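Local coordinates for protein exonuclease (Laribacter hongkongensis, PDB 3SYY) that probably digests double-stranded DNA from the 5' end with strict 5'-to-3' polarity, as a magnesium-binding alkaline exonuclease of the PDDEXK nuclease clan, at residues 11-15 / 87-91; 18-22 / 136-141; 147-153 / 166-172. All coordinates share one frame. Numbering follows the deposited sequence.

Contact 1 of 3, residues 11-15 / 87-91; sequences ARLGK and GLIDH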
ATOM      1  N   ALA A  11      -5.001  -1.841 -28.983  1.00 45.03           N
ATOM      2  CA  ALA A  11      -4.006  -2.695 -29.625  1.00 43.10           C
ATOM      3  C   ALA A  11      -3.417  -3.712 -28.640  1.00 41.74           C
ATOM      4  O   ALA A  11      -2.901  -4.745 -29.051  1.00 41.55           O
ATOM      5  CB  ALA A  11      -2.893  -1.827 -30.232  1.00 43.28           C
ATOM      6  N   ARG A  12      -3.512  -3.413 -27.343  1.00 39.84           N
ATOM      7  CA  ARG A  12      -2.905  -4.222 -26.288  1.00 38.83           C
ATOM      8  C   ARG A  12      -3.897  -5.168 -25.578  1.00 37.98           C
ATOM      9  O   ARG A  12      -3.475  -6.128 -24.918  1.00 37.58           O
ATOM     10  CB  ARG A  12      -2.236  -3.283 -25.275  1.00 38.29           C
ATOM     11  CG  ARG A  12      -1.069  -2.569 -25.915  1.00 40.29           C
ATOM     12  CD  ARG A  12      -0.386  -1.483 -25.059  1.00 45.34           C
ATOM     13  NE  ARG A  12       0.804  -0.973 -25.784  1.00 47.57           N
ATOM     14  CZ  ARG A  12       0.756  -0.255 -26.919  1.00 47.88           C
ATOM     15  NH1 ARG A  12       1.880   0.155 -27.502  1.00 48.66           N
ATOM     16  NH2 ARG A  12      -0.408   0.063 -27.485  1.00 45.14           N
ATOM     17  N   LEU A  13      -5.190  -4.888 -25.718  1.00 37.03           N
ATOM     18  CA  LEU A  13      -6.253  -5.651 -25.011  1.00 36.64           C
ATOM     19  C   LEU A  13      -6.171  -7.171 -25.199  1.00 34.92           C
ATOM     20  O   LEU A  13      -6.108  -7.663 -26.315  1.00 36.34           O
ATOM     21  CB  LEU A  13      -7.664  -5.140 -25.385  1.00 37.30           C
ATOM     22  CG  LEU A  13      -8.820  -5.763 -24.560  1.00 38.52           C
ATOM     23  CD1 LEU A  13      -8.881  -5.144 -23.207  1.00 38.15           C
ATOM     24  CD2 LEU A  13     -10.168  -5.560 -25.298  1.00 41.35           C
ATOM     25  N   GLY A  14      -6.108  -7.917 -24.101  1.00 33.90           N
ATOM     26  CA  GLY A  14      -6.061  -9.360 -24.186  1.00 32.13           C
ATOM     27  C   GLY A  14      -4.745  -9.977 -24.635  1.00 31.84           C
ATOM     28  O   GLY A  14      -4.644 -11.186 -24.706  1.00 30.41           O
ATOM     29  N   LYS A  15      -3.720  -9.163 -24.909  1.00 31.00           N
ATOM     30  CA  LYS A  15      -2.445  -9.704 -25.434  1.00 29.82           C
ATOM     31  C   LYS A  15      -1.387  -9.805 -24.358  1.00 28.87           C
ATOM     32  O   LYS A  15      -1.360  -9.004 -23.426  1.00 28.57           O
ATOM     33  CB  LYS A  15      -1.901  -8.836 -26.576  1.00 30.57           C
ATOM     34  CG  LYS A  15      -2.771  -8.818 -27.821  1.00 32.06           C
ATOM     35  CD  LYS A  15      -2.141  -7.939 -28.922  1.00 33.35           C
ATOM     36  CE  LYS A  15      -2.981  -7.941 -30.142  1.00 33.75           C
ATOM     37  NZ  LYS A  15      -2.506  -6.886 -31.085  1.00 35.14           N
ATOM     38  N   GLY A  87       4.407   1.764 -32.659  1.00 41.24           N
ATOM     39  CA  GLY A  87       3.385   1.416 -31.683  1.00 40.25           C
ATOM     40  C   GLY A  87       3.584  -0.037 -31.329  1.00 40.31           C
ATOM     41  O   GLY A  87       4.707  -0.505 -31.163  1.00 40.76           O
ATOM     42  N   LEU A  88       2.495  -0.784 -31.253  1.00 40.26           N
ATOM     43  CA  LEU A  88       2.602  -2.189 -30.921  1.00 39.25           C
ATOM     44  C   LEU A  88       2.903  -3.009 -32.162  1.00 38.40           C
ATOM     45  O   LEU A  88       2.223  -2.893 -33.165  1.00 39.22           O
ATOM     46  CB  LEU A  88       1.302  -2.659 -30.277  1.00 39.62           C
ATOM     47  CG  LEU A  88       1.476  -4.080 -29.767  1.00 40.12           C
ATOM     48  CD1 LEU A  88       1.989  -4.039 -28.328  1.00 38.92           C
ATOM     49  CD2 LEU A  88       0.163  -4.781 -29.891  1.00 41.53           C
ATOM     50  N   ILE A  89       3.928  -3.839 -32.087  1.00 37.49           N
ATOM     51  CA  ILE A  89       4.296  -4.723 -33.177  1.00 36.70           C
ATOM     52  C   ILE A  89       3.917  -6.134 -32.773  1.00 36.61           C
ATOM     53  O   ILE A  89       4.435  -6.667 -31.791  1.00 35.34           O
ATOM     54  CB  ILE A  89       5.841  -4.697 -33.408  1.00 36.62           C
ATOM     55  CG1 ILE A  89       6.342  -3.253 -33.612  1.00 37.18           C
ATOM     56  CG2 ILE A  89       6.264  -5.620 -34.577  1.00 37.83           C
ATOM     57  CD1 ILE A  89       5.772  -2.615 -34.821  1.00 36.59           C
ATOM     58  N   ASP A  90       3.036  -6.759 -33.546  1.00 36.97           N
ATOM     59  CA  ASP A  90       2.654  -8.144 -33.253  1.00 37.14           C
ATOM     60  C   ASP A  90       3.773  -9.149 -33.547  1.00 37.43           C
ATOM     61  O   ASP A  90       4.602  -8.946 -34.452  1.00 37.38           O
ATOM     62  CB  ASP A  90       1.326  -8.464 -33.973  1.00 37.64           C
ATOM     63  CG  ASP A  90       0.171  -7.634 -33.422  1.00 40.22           C
ATOM     64  OD1 ASP A  90      -0.049  -7.597 -32.181  1.00 43.23           O
ATOM     65  OD2 ASP A  90      -0.509  -6.976 -34.207  1.00 45.26           O
ATOM     66  N   HIS A  91       3.849 -10.210 -32.764  1.00 35.52           N
ATOM     67  CA  HIS A  91       4.834 -11.233 -33.024  1.00 36.23           C
ATOM     68  C   HIS A  91       4.523 -11.774 -34.428  1.00 37.68           C
ATOM     69  O   HIS A  91       3.347 -11.846 -34.820  1.00 36.95           O
ATOM     70  CB  HIS A  91       4.761 -12.324 -31.976  1.00 35.77           C
ATOM     71  CG  HIS A  91       5.768 -13.411 -32.158  1.00 35.61           C
ATOM     72  ND1 HIS A  91       6.955 -13.473 -31.443  1.00 37.05           N
ATOM     73  CD2 HIS A  91       5.763 -14.492 -32.976  1.00 31.33           C
ATOM     74  CE1 HIS A  91       7.632 -14.546 -31.815  1.00 33.23           C
ATOM     75  NE2 HIS A  91       6.921 -15.191 -32.731  1.00 36.15           N
TER
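A small surface contact built on one salt bridge and one leucine joins the turn after the N-terminal helix 7-12 to strand 89-90, an outer strand of the small three-stranded sheet. A type II beta turn from Arg12 to Lys15 reverses the chain, closed by Lys15 N to Arg12 O at 3.0 Å; Gly14 takes its third position with phi 74°, a value that favours glycine. The turn brings Lys15 back toward Ala11. Its nearly fully extended side chain places NZ 2.8 Å from Asp90 OD1, a hydrogen-bonded salt bridge, and 3.0 Å from Ala11 O, so the ammonium group also serves the backbone carbonyl of Ala11.

Leu88 lies against Ala11 and Arg12: its CD2 is 3.2 Å from Ala11 O and 4.3 Å from Ala11 CB, where the small alanine leaves room for it. Leu88 CB also covers one face of the Arg12 guanidinium, 4.0 Å from NH1. That guanidinium is held elsewhere, by the carbonyl of Trp8 and the hydroxyl of the magnesium-site residue Ser100. Lysine thus suits its place by uniting length with several hydrogen-bond donors, and one charged group ties the turn, the backbone at Ala11 and the strand together at the surface.

Contact 2 of 3, residues 18-22 / 136-141; sequences ASRVA and KQMQTQ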
ATOM      1  N   ALA A  18       5.466  -7.570 -24.232  1.00 27.57           N
ATOM      2  CA  ALA A  18       6.871  -7.747 -23.867  1.00 29.14           C
ATOM      3  C   ALA A  18       7.146  -7.295 -22.402  1.00 28.58           C
ATOM      4  O   ALA A  18       7.913  -7.916 -21.696  1.00 28.05           O
ATOM      5  CB  ALA A  18       7.767  -6.912 -24.841  1.00 27.71           C
ATOM      6  N   SER A  19       6.501  -6.224 -21.978  1.00 30.12           N
ATOM      7  CA  SER A  19       6.740  -5.680 -20.625  1.00 32.77           C
ATOM      8  C   SER A  19       6.276  -6.630 -19.513  1.00 32.54           C
ATOM      9  O   SER A  19       6.620  -6.442 -18.349  1.00 31.60           O
ATOM     10  CB  SER A  19       6.060  -4.327 -20.479  1.00 33.64           C
ATOM     11  OG  SER A  19       4.685  -4.460 -20.776  1.00 40.52           O
ATOM     12  N   ARG A  20       5.525  -7.677 -19.881  1.00 30.06           N
ATOM     13  CA  ARG A  20       4.997  -8.593 -18.872  1.00 30.29           C
ATOM     14  C   ARG A  20       5.533  -9.983 -19.039  1.00 30.52           C
ATOM     15  O   ARG A  20       5.145 -10.921 -18.312  1.00 30.53           O
ATOM     16  CB  ARG A  20       3.453  -8.626 -18.932  1.00 29.82           C
ATOM     17  CG  ARG A  20       2.781  -7.246 -18.728  1.00 29.77           C
ATOM     18  CD  ARG A  20       3.070  -6.667 -17.317  1.00 32.94           C
ATOM     19  NE  ARG A  20       2.504  -7.457 -16.209  1.00 29.19           N
ATOM     20  CZ  ARG A  20       1.218  -7.469 -15.833  1.00 28.17           C
ATOM     21  NH1 ARG A  20       0.296  -6.714 -16.425  1.00 26.58           N
ATOM     22  NH2 ARG A  20       0.849  -8.240 -14.806  1.00 27.55           N
ATOM     23  N   VAL A  21       6.446 -10.165 -19.997  1.00 30.34           N
ATOM     24  CA  VAL A  21       6.963 -11.511 -20.223  1.00 30.11           C
ATOM     25  C   VAL A  21       7.618 -12.082 -18.983  1.00 31.15           C
ATOM     26  O   VAL A  21       7.513 -13.293 -18.707  1.00 30.93           O
ATOM     27  CB  VAL A  21       7.888 -11.581 -21.468  1.00 30.31           C
ATOM     28  CG1 VAL A  21       8.666 -12.863 -21.467  1.00 30.53           C
ATOM     29  CG2 VAL A  21       7.051 -11.523 -22.699  1.00 29.42           C
ATOM     30  N   ALA A  22       8.298 -11.239 -18.199  1.00 30.90           N
ATOM     31  CA  ALA A  22       8.906 -11.758 -16.982  1.00 31.08           C
ATOM     32  C   ALA A  22       7.850 -12.381 -16.014  1.00 31.67           C
ATOM     33  O   ALA A  22       8.126 -13.370 -15.338  1.00 31.45           O
ATOM     34  CB  ALA A  22       9.704 -10.659 -16.253  1.00 31.49           C
ATOM     35  N   LYS A 136      14.319  -9.850 -20.555  1.00 28.91           N
ATOM     36  CA  LYS A 136      13.201 -10.575 -21.167  1.00 29.09           C
ATOM     37  C   LYS A 136      12.350  -9.674 -22.037  1.00 27.60           C
ATOM     38  O   LYS A 136      12.001 -10.049 -23.136  1.00 27.98           O
ATOM     39  CB  LYS A 136      12.350 -11.280 -20.121  1.00 29.70           C
ATOM     40  CG  LYS A 136      13.140 -12.450 -19.458  1.00 33.43           C
ATOM     41  CD  LYS A 136      12.354 -13.117 -18.378  1.00 38.39           C
ATOM     42  CE  LYS A 136      13.116 -14.363 -17.902  1.00 39.38           C
ATOM     43  NZ  LYS A 136      14.202 -13.911 -16.951  1.00 45.72           N
ATOM     44  N   GLN A 137      12.085  -8.466 -21.570  1.00 25.68           N
ATOM     45  CA  GLN A 137      11.319  -7.495 -22.334  1.00 26.19           C
ATOM     46  C   GLN A 137      12.010  -7.200 -23.681  1.00 26.79           C
ATOM     47  O   GLN A 137      11.399  -7.203 -24.738  1.00 25.29           O
ATOM     48  CB  GLN A 137      11.211  -6.208 -21.529  1.00 25.41           C
ATOM     49  CG  GLN A 137      10.482  -5.130 -22.288  1.00 25.30           C
ATOM     50  CD  GLN A 137      10.442  -3.819 -21.534  1.00 27.41           C
ATOM     51  OE1 GLN A 137      11.190  -3.604 -20.575  1.00 29.30           O
ATOM     52  NE2 GLN A 137       9.529  -2.955 -21.931  1.00 26.46           N
ATOM     53  N   MET A 138      13.313  -6.935 -23.616  1.00 28.58           N
ATOM     54  CA  MET A 138      14.029  -6.551 -24.817  1.00 28.43           C
ATOM     55  C   MET A 138      14.238  -7.721 -25.777  1.00 27.61           C
ATOM     56  O   MET A 138      14.186  -7.521 -26.980  1.00 29.58           O
ATOM     57  CB  MET A 138      15.361  -5.920 -24.433  1.00 26.76           C
ATOM     58  CG  MET A 138      15.157  -4.442 -23.905  1.00 28.19           C
ATOM     59  SD  MET A 138      16.741  -3.718 -23.406  1.00 30.60           S
ATOM     60  CE  MET A 138      17.295  -4.664 -22.055  1.00 25.62           C
ATOM     61  N   GLN A 139      14.466  -8.913 -25.255  1.00 29.45           N
ATOM     62  CA  GLN A 139      14.583 -10.086 -26.163  1.00 31.14           C
ATOM     63  C   GLN A 139      13.257 -10.298 -26.861  1.00 31.56           C
ATOM     64  O   GLN A 139      13.227 -10.626 -28.050  1.00 32.90           O
ATOM     65  CB  GLN A 139      15.038 -11.340 -25.424  1.00 29.92           C
ATOM     66  CG  GLN A 139      16.505 -11.259 -24.912  1.00 33.37           C
ATOM     67  CD  GLN A 139      17.543 -11.159 -26.090  1.00 33.47           C
ATOM     68  OE1 GLN A 139      17.191 -11.366 -27.271  1.00 31.92           O
ATOM     69  NE2 GLN A 139      18.787 -10.800 -25.756  1.00 34.11           N
ATOM     70  N   THR A 140      12.141 -10.078 -26.140  1.00 30.89           N
ATOM     71  CA  THR A 140      10.814 -10.178 -26.741  1.00 29.55           C
ATOM     72  C   THR A 140      10.563  -9.124 -27.775  1.00 30.40           C
ATOM     73  O   THR A 140       9.921  -9.387 -28.804  1.00 29.63           O
ATOM     74  CB  THR A 140       9.697 -10.032 -25.666  1.00 29.85           C
ATOM     75  OG1 THR A 140       9.860 -11.063 -24.682  1.00 31.50           O
ATOM     76  CG2 THR A 140       8.301 -10.099 -26.303  1.00 28.79           C
ATOM     77  N   GLN A 141      11.036  -7.908 -27.524  1.00 29.37           N
ATOM     78  CA  GLN A 141      10.890  -6.847 -28.523  1.00 29.57           C
ATOM     79  C   GLN A 141      11.655  -7.239 -29.822  1.00 30.40           C
ATOM     80  O   GLN A 141      11.139  -7.047 -30.934  1.00 30.96           O
ATOM     81  CB  GLN A 141      11.460  -5.529 -27.981  1.00 28.89           C
ATOM     82  CG  GLN A 141      10.567  -4.782 -27.040  1.00 30.50           C
ATOM     83  CD  GLN A 141      11.358  -3.753 -26.198  1.00 33.02           C
ATOM     84  OE1 GLN A 141      10.784  -3.019 -25.387  1.00 35.21           O
ATOM     85  NE2 GLN A 141      12.655  -3.691 -26.420  1.00 33.97           N
TER
HETATM   86  O   HOH W   1       9.076  -4.849 -18.202  1.00 49.87           O
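Backbone approaches backbone closely here: the CA atoms of Ala18 and Gln137 are 4.7 Å apart, and those of Ala22 and Lys136 6.1 Å. Segment 18-22 leads from a turn into helix 21-25, with Val21 N bonded to Ala18 O at 3.2 Å, while 136-141 is a length of helix 132-145. No direct hydrogen bond crosses between them; instead Gln137 CA makes a CA-H...O contact of 3.5 Å with Ala18 O.

Such closeness calls for a small residue, and Ala18 supplies it. Its CB points at the helix and meets Thr140 CG2 at 3.5 Å, Gln137 CG at 4.1 Å and Gln141 CG at 4.1 Å. Val21, branched at CB, spans Thr140 and Lys136: CG2 lies 3.5 Å from Thr140 OG1 and CG1 4.2 Å from Lys136 CB. Thr140 can face this apolar patch because its hydroxyl is satisfied within its own helix, donating to Lys136 O at 2.8 Å. At the margin the aliphatic part of Lys136 lies along Ala22, CD to CB 4.2 Å, while its ammonium end leads away. A water donates to Ser19 O at 2.9 Å and, weakly, to Gln137 OE1 at 3.4 Å; the firmer partner of that amide oxygen is Lys114.

On its other sides helix 132-145 borders the five-stranded sheet of the PDDEXK nuclease fold, whose strand 109-114 carries the magnesium ligand Glu112, touched by Gln137. The joining is thus mainly apolar, whereas the side chain of Gln137, its amide oxygen held by Lys114, comes about 4 Å from a bound magnesium ion.

Contact 3 of 3, residues 147-153 / 166-172; sequences RQWCDFV and FCTRIER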
ATOM      1  N   ARG A 147      14.514  -7.586 -34.973  1.00 38.03           N
ATOM      2  CA  ARG A 147      15.748  -6.797 -34.824  1.00 35.69           C
ATOM      3  C   ARG A 147      16.860  -7.526 -34.134  1.00 35.44           C
ATOM      4  O   ARG A 147      16.659  -8.591 -33.516  1.00 35.13           O
ATOM      5  CB  ARG A 147      15.480  -5.451 -34.169  1.00 36.02           C
ATOM      6  CG  ARG A 147      14.482  -4.660 -34.945  1.00 34.38           C
ATOM      7  CD  ARG A 147      15.175  -3.600 -35.762  1.00 37.46           C
ATOM      8  NE  ARG A 147      14.245  -2.942 -36.666  1.00 37.61           N
ATOM      9  CZ  ARG A 147      14.396  -1.699 -37.107  1.00 37.47           C
ATOM     10  NH1 ARG A 147      15.403  -0.960 -36.659  1.00 36.13           N
ATOM     11  NH2 ARG A 147      13.530  -1.181 -37.956  1.00 37.79           N
ATOM     12  N   GLN A 148      18.060  -6.952 -34.258  1.00 34.05           N
ATOM     13  CA  GLN A 148      19.301  -7.638 -33.910  1.00 32.65           C
ATOM     14  C   GLN A 148      19.913  -7.184 -32.561  1.00 30.88           C
ATOM     15  O   GLN A 148      20.671  -7.912 -31.944  1.00 30.73           O
ATOM     16  CB  GLN A 148      20.327  -7.451 -35.065  1.00 33.84           C
ATOM     17  CG  GLN A 148      19.887  -8.111 -36.376  1.00 37.09           C
ATOM     18  CD  GLN A 148      19.561  -9.611 -36.215  1.00 40.98           C
ATOM     19  OE1 GLN A 148      18.461 -10.036 -36.538  1.00 44.42           O
ATOM     20  NE2 GLN A 148      20.506 -10.397 -35.692  1.00 41.81           N
ATOM     21  N   TRP A 149      19.565  -5.984 -32.098  1.00 31.56           N
ATOM     22  CA  TRP A 149      19.998  -5.523 -30.747  1.00 30.21           C
ATOM     23  C   TRP A 149      19.052  -4.462 -30.236  1.00 28.43           C
ATOM     24  O   TRP A 149      18.274  -3.896 -30.985  1.00 28.12           O
ATOM     25  CB  TRP A 149      21.429  -4.913 -30.792  1.00 31.21           C
ATOM     26  CG  TRP A 149      21.616  -3.909 -31.915  1.00 33.88           C
ATOM     27  CD1 TRP A 149      22.150  -4.158 -33.183  1.00 35.87           C
ATOM     28  CD2 TRP A 149      21.307  -2.504 -31.894  1.00 36.87           C
ATOM     29  NE1 TRP A 149      22.177  -2.998 -33.924  1.00 34.61           N
ATOM     30  CE2 TRP A 149      21.697  -1.967 -33.156  1.00 35.72           C
ATOM     31  CE3 TRP A 149      20.808  -1.630 -30.908  1.00 36.14           C
ATOM     32  CZ2 TRP A 149      21.533  -0.628 -33.472  1.00 35.46           C
ATOM     33  CZ3 TRP A 149      20.643  -0.294 -31.233  1.00 32.63           C
ATOM     34  CH2 TRP A 149      21.016   0.195 -32.501  1.00 36.36           C
ATOM     35  N   CYS A 150      19.186  -4.132 -28.955  1.00 28.69           N
ATOM     36  CA  CYS A 150      18.365  -3.074 -28.348  1.00 28.21           C
ATOM     37  C   CYS A 150      19.298  -2.359 -27.384  1.00 27.64           C
ATOM     38  O   CYS A 150      19.982  -2.981 -26.596  1.00 26.34           O
ATOM     39  CB  CYS A 150      17.213  -3.667 -27.550  1.00 28.77           C
ATOM     40  SG  CYS A 150      16.155  -2.382 -26.788  1.00 28.07           S
ATOM     41  N   ASP A 151      19.343  -1.047 -27.509  1.00 27.21           N
ATOM     42  CA  ASP A 151      20.127  -0.220 -26.589  1.00 26.99           C
ATOM     43  C   ASP A 151      19.197   0.088 -25.397  1.00 26.66           C
ATOM     44  O   ASP A 151      18.127   0.648 -25.558  1.00 27.29           O
ATOM     45  CB  ASP A 151      20.484   1.084 -27.290  1.00 26.69           C
ATOM     46  CG  ASP A 151      21.839   0.987 -28.060  1.00 28.66           C
ATOM     47  OD1 ASP A 151      22.614   0.045 -27.780  1.00 30.84           O
ATOM     48  OD2 ASP A 151      22.074   1.821 -28.955  1.00 29.46           O
ATOM     49  N   PHE A 152      19.618  -0.313 -24.229  1.00 28.04           N
ATOM     50  CA  PHE A 152      18.850  -0.054 -23.022  1.00 28.17           C
ATOM     51  C   PHE A 152      19.336   1.275 -22.461  1.00 27.66           C
ATOM     52  O   PHE A 152      20.527   1.427 -22.220  1.00 27.86           O
ATOM     53  CB  PHE A 152      19.180  -1.151 -22.040  1.00 27.30           C
ATOM     54  CG  PHE A 152      18.564  -0.934 -20.683  1.00 29.31           C
ATOM     55  CD1 PHE A 152      19.296  -0.326 -19.656  1.00 27.59           C
ATOM     56  CD2 PHE A 152      17.253  -1.336 -20.437  1.00 29.64           C
ATOM     57  CE1 PHE A 152      18.719  -0.139 -18.363  1.00 32.63           C
ATOM     58  CE2 PHE A 152      16.673  -1.171 -19.150  1.00 29.48           C
ATOM     59  CZ  PHE A 152      17.400  -0.527 -18.123  1.00 26.51           C
ATOM     60  N   VAL A 153      18.454   2.253 -22.338  1.00 26.40           N
ATOM     61  CA  VAL A 153      18.832   3.579 -21.829  1.00 25.93           C
ATOM     62  C   VAL A 153      18.146   3.740 -20.471  1.00 27.10           C
ATOM     63  O   VAL A 153      16.935   3.469 -20.372  1.00 26.50           O
ATOM     64  CB  VAL A 153      18.311   4.673 -22.770  1.00 26.74           C
ATOM     65  CG1 VAL A 153      18.535   6.119 -22.171  1.00 26.84           C
ATOM     66  CG2 VAL A 153      19.036   4.555 -24.167  1.00 26.90           C
ATOM     67  N   PHE A 166      22.693   6.679 -19.073  1.00 26.89           N
ATOM     68  CA  PHE A 166      23.319   5.365 -19.100  1.00 27.61           C
ATOM     69  C   PHE A 166      22.757   4.605 -20.281  1.00 28.33           C
ATOM     70  O   PHE A 166      21.537   4.651 -20.546  1.00 25.92           O
ATOM     71  CB  PHE A 166      23.038   4.565 -17.805  1.00 27.28           C
ATOM     72  CG  PHE A 166      23.441   3.112 -17.897  1.00 28.59           C
ATOM     73  CD1 PHE A 166      24.703   2.724 -17.538  1.00 30.19           C
ATOM     74  CD2 PHE A 166      22.555   2.150 -18.402  1.00 27.75           C
ATOM     75  CE1 PHE A 166      25.098   1.418 -17.631  1.00 31.83           C
ATOM     76  CE2 PHE A 166      22.923   0.840 -18.506  1.00 27.62           C
ATOM     77  CZ  PHE A 166      24.187   0.454 -18.096  1.00 34.30           C
ATOM     78  N   CYS A 167      23.633   3.924 -21.007  1.00 27.95           N
ATOM     79  CA  CYS A 167      23.165   3.140 -22.149  1.00 30.38           C
ATOM     80  C   CYS A 167      24.057   1.927 -22.303  1.00 31.99           C
ATOM     81  O   CYS A 167      25.319   2.026 -22.141  1.00 32.18           O
ATOM     82  CB  CYS A 167      23.075   3.975 -23.415  1.00 30.10           C
ATOM     83  SG  CYS A 167      22.650   3.024 -24.927  1.00 31.24           S
ATOM     84  N   THR A 168      23.435   0.772 -22.551  1.00 30.79           N
ATOM     85  CA  THR A 168      24.223  -0.470 -22.816  1.00 31.70           C
ATOM     86  C   THR A 168      23.468  -1.299 -23.867  1.00 32.44           C
ATOM     87  O   THR A 168      22.221  -1.261 -23.909  1.00 32.38           O
ATOM     88  CB  THR A 168      24.502  -1.272 -21.540  1.00 31.16           C
ATOM     89  OG1 THR A 168      25.508  -2.268 -21.777  1.00 33.88           O
ATOM     90  CG2 THR A 168      23.204  -1.980 -20.975  1.00 30.92           C
ATOM     91  N   ARG A 169      24.208  -2.016 -24.721  1.00 31.80           N
ATOM     92  CA  ARG A 169      23.590  -2.717 -25.843  1.00 33.31           C
ATOM     93  C   ARG A 169      23.330  -4.148 -25.508  1.00 33.63           C
ATOM     94  O   ARG A 169      24.221  -4.843 -25.000  1.00 33.82           O
ATOM     95  CB  ARG A 169      24.474  -2.713 -27.089  1.00 34.30           C
ATOM     96  CG  ARG A 169      23.655  -3.114 -28.360  1.00 34.45           C
ATOM     97  CD  ARG A 169      24.312  -2.587 -29.606  1.00 33.13           C
ATOM     98  NE  ARG A 169      24.010  -1.169 -29.821  1.00 35.44           N
ATOM     99  CZ  ARG A 169      24.330  -0.526 -30.934  1.00 35.36           C
ATOM    100  NH1 ARG A 169      24.942  -1.190 -31.906  1.00 37.66           N
ATOM    101  NH2 ARG A 169      24.044   0.744 -31.091  1.00 38.37           N
ATOM    102  N   ILE A 170      22.109  -4.594 -25.800  1.00 33.42           N
ATOM    103  CA  ILE A 170      21.755  -5.991 -25.537  1.00 33.86           C
ATOM    104  C   ILE A 170      21.546  -6.642 -26.896  1.00 33.93           C
ATOM    105  O   ILE A 170      20.641  -6.246 -27.655  1.00 33.19           O
ATOM    106  CB  ILE A 170      20.454  -6.105 -24.668  1.00 33.10           C
ATOM    107  CG1 ILE A 170      20.626  -5.324 -23.340  1.00 30.95           C
ATOM    108  CG2 ILE A 170      20.092  -7.605 -24.453  1.00 33.41           C
ATOM    109  CD1 ILE A 170      21.740  -5.897 -22.335  1.00 34.06           C
ATOM    110  N   GLU A 171      22.407  -7.602 -27.221  1.00 34.62           N
ATOM    111  CA  GLU A 171      22.357  -8.284 -28.519  1.00 35.85           C
ATOM    112  C   GLU A 171      21.252  -9.343 -28.502  1.00 36.25           C
ATOM    113  O   GLU A 171      21.085 -10.028 -27.495  1.00 36.02           O
ATOM    114  CB  GLU A 171      23.710  -8.996 -28.790  1.00 36.44           C
ATOM    115  CG  GLU A 171      24.939  -8.050 -28.956  1.00 39.60           C
ATOM    116  CD  GLU A 171      24.858  -7.168 -30.202  1.00 43.96           C
ATOM    117  OE1 GLU A 171      25.244  -5.995 -30.105  1.00 47.16           O
ATOM    118  OE2 GLU A 171      24.375  -7.608 -31.278  1.00 48.57           O
ATOM    119  N   ARG A 172      20.541  -9.501 -29.615  1.00 37.39           N
ATOM    120  CA  ARG A 172      19.598 -10.644 -29.823  1.00 38.55           C
ATOM    121  C   ARG A 172      20.133 -11.988 -29.316  1.00 39.45           C
ATOM    122  O   ARG A 172      21.239 -12.389 -29.689  1.00 39.33           O
ATOM    123  CB  ARG A 172      19.255 -10.763 -31.309  1.00 38.72           C
ATOM    124  CG  ARG A 172      18.258 -11.871 -31.634  1.00 39.74           C
ATOM    125  CD  ARG A 172      17.841 -11.833 -33.089  1.00 42.46           C
ATOM    126  NE  ARG A 172      16.698 -12.711 -33.301  1.00 42.51           N
ATOM    127  CZ  ARG A 172      15.474 -12.298 -33.596  1.00 42.47           C
ATOM    128  NH1 ARG A 172      15.227 -11.021 -33.776  1.00 41.16           N
ATOM    129  NH2 ARG A 172      14.491 -13.188 -33.745  1.00 41.83           N
TER
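Backbone hydrogen bonds pair strands 149-155 and 165-171, whose segments 149-153 and 166-171 run at 158° to each other. Cys150 and Ile170 form one hydrogen-bonded pair (N to O 2.9 Å, O to N 2.8 Å), Phe152 and Thr168 another (N to O 2.8 Å, O to N 3.0 Å). Beyond, Arg172 N and NH1 reach Gln148 O and Arg147 O, each at 2.8 Å.

This antiparallel beta hairpin edges the five-stranded mixed sheet of the PDDEXK nuclease fold, 165-171 being outermost and 149-155 lying beside metal-binding strand 109-114.

Charge gathers on the face of Trp149, Asp151 and Arg169. Arg169 NE and NH2 bond Asp151 OD1 and OD2 at 2.8 and 3.1 Å, while its planar guanidinium lies flat on the indole, a cation-pi stack with CZ 3.5 Å from the six-membered ring's centroid. Tyr75 also bonds Asp151.

On that face Val153 CG2 meets Cys167 SG at 4.0 Å. Cys150, Phe152 and Ile170, opposite, pack against Met138 of helix 132-145; Phe152 CD1 meets Phe166 CE2 edge to edge at 4.0 Å.

Overall arrangement
Helix 132-145 connects these regions. Contact 2 sits between the others, its centre 13 Å from each, whereas the centres of contacts 1 and 3 are 21 Å apart and their nearest atoms about 7 Å. Contacts 2 and 3 touch: Met138 CG lies 3.7 Å from Cys150 SG, and Gln139 NE2 is 3.0 Å from Glu171 O, a probable hydrogen bond. Contacts 1 and 2 meet through chain continuity alone, their segments alternating in sequence. All three lie near the two-magnesium site of Ser100, Asp102, Glu112 and Ile113: the side chains of Arg12 and Ser100 are about 3 Å apart, those of Cys150 and Glu112 about 4 Å, and that of Gln137 lies about 4 Å from a bound ion.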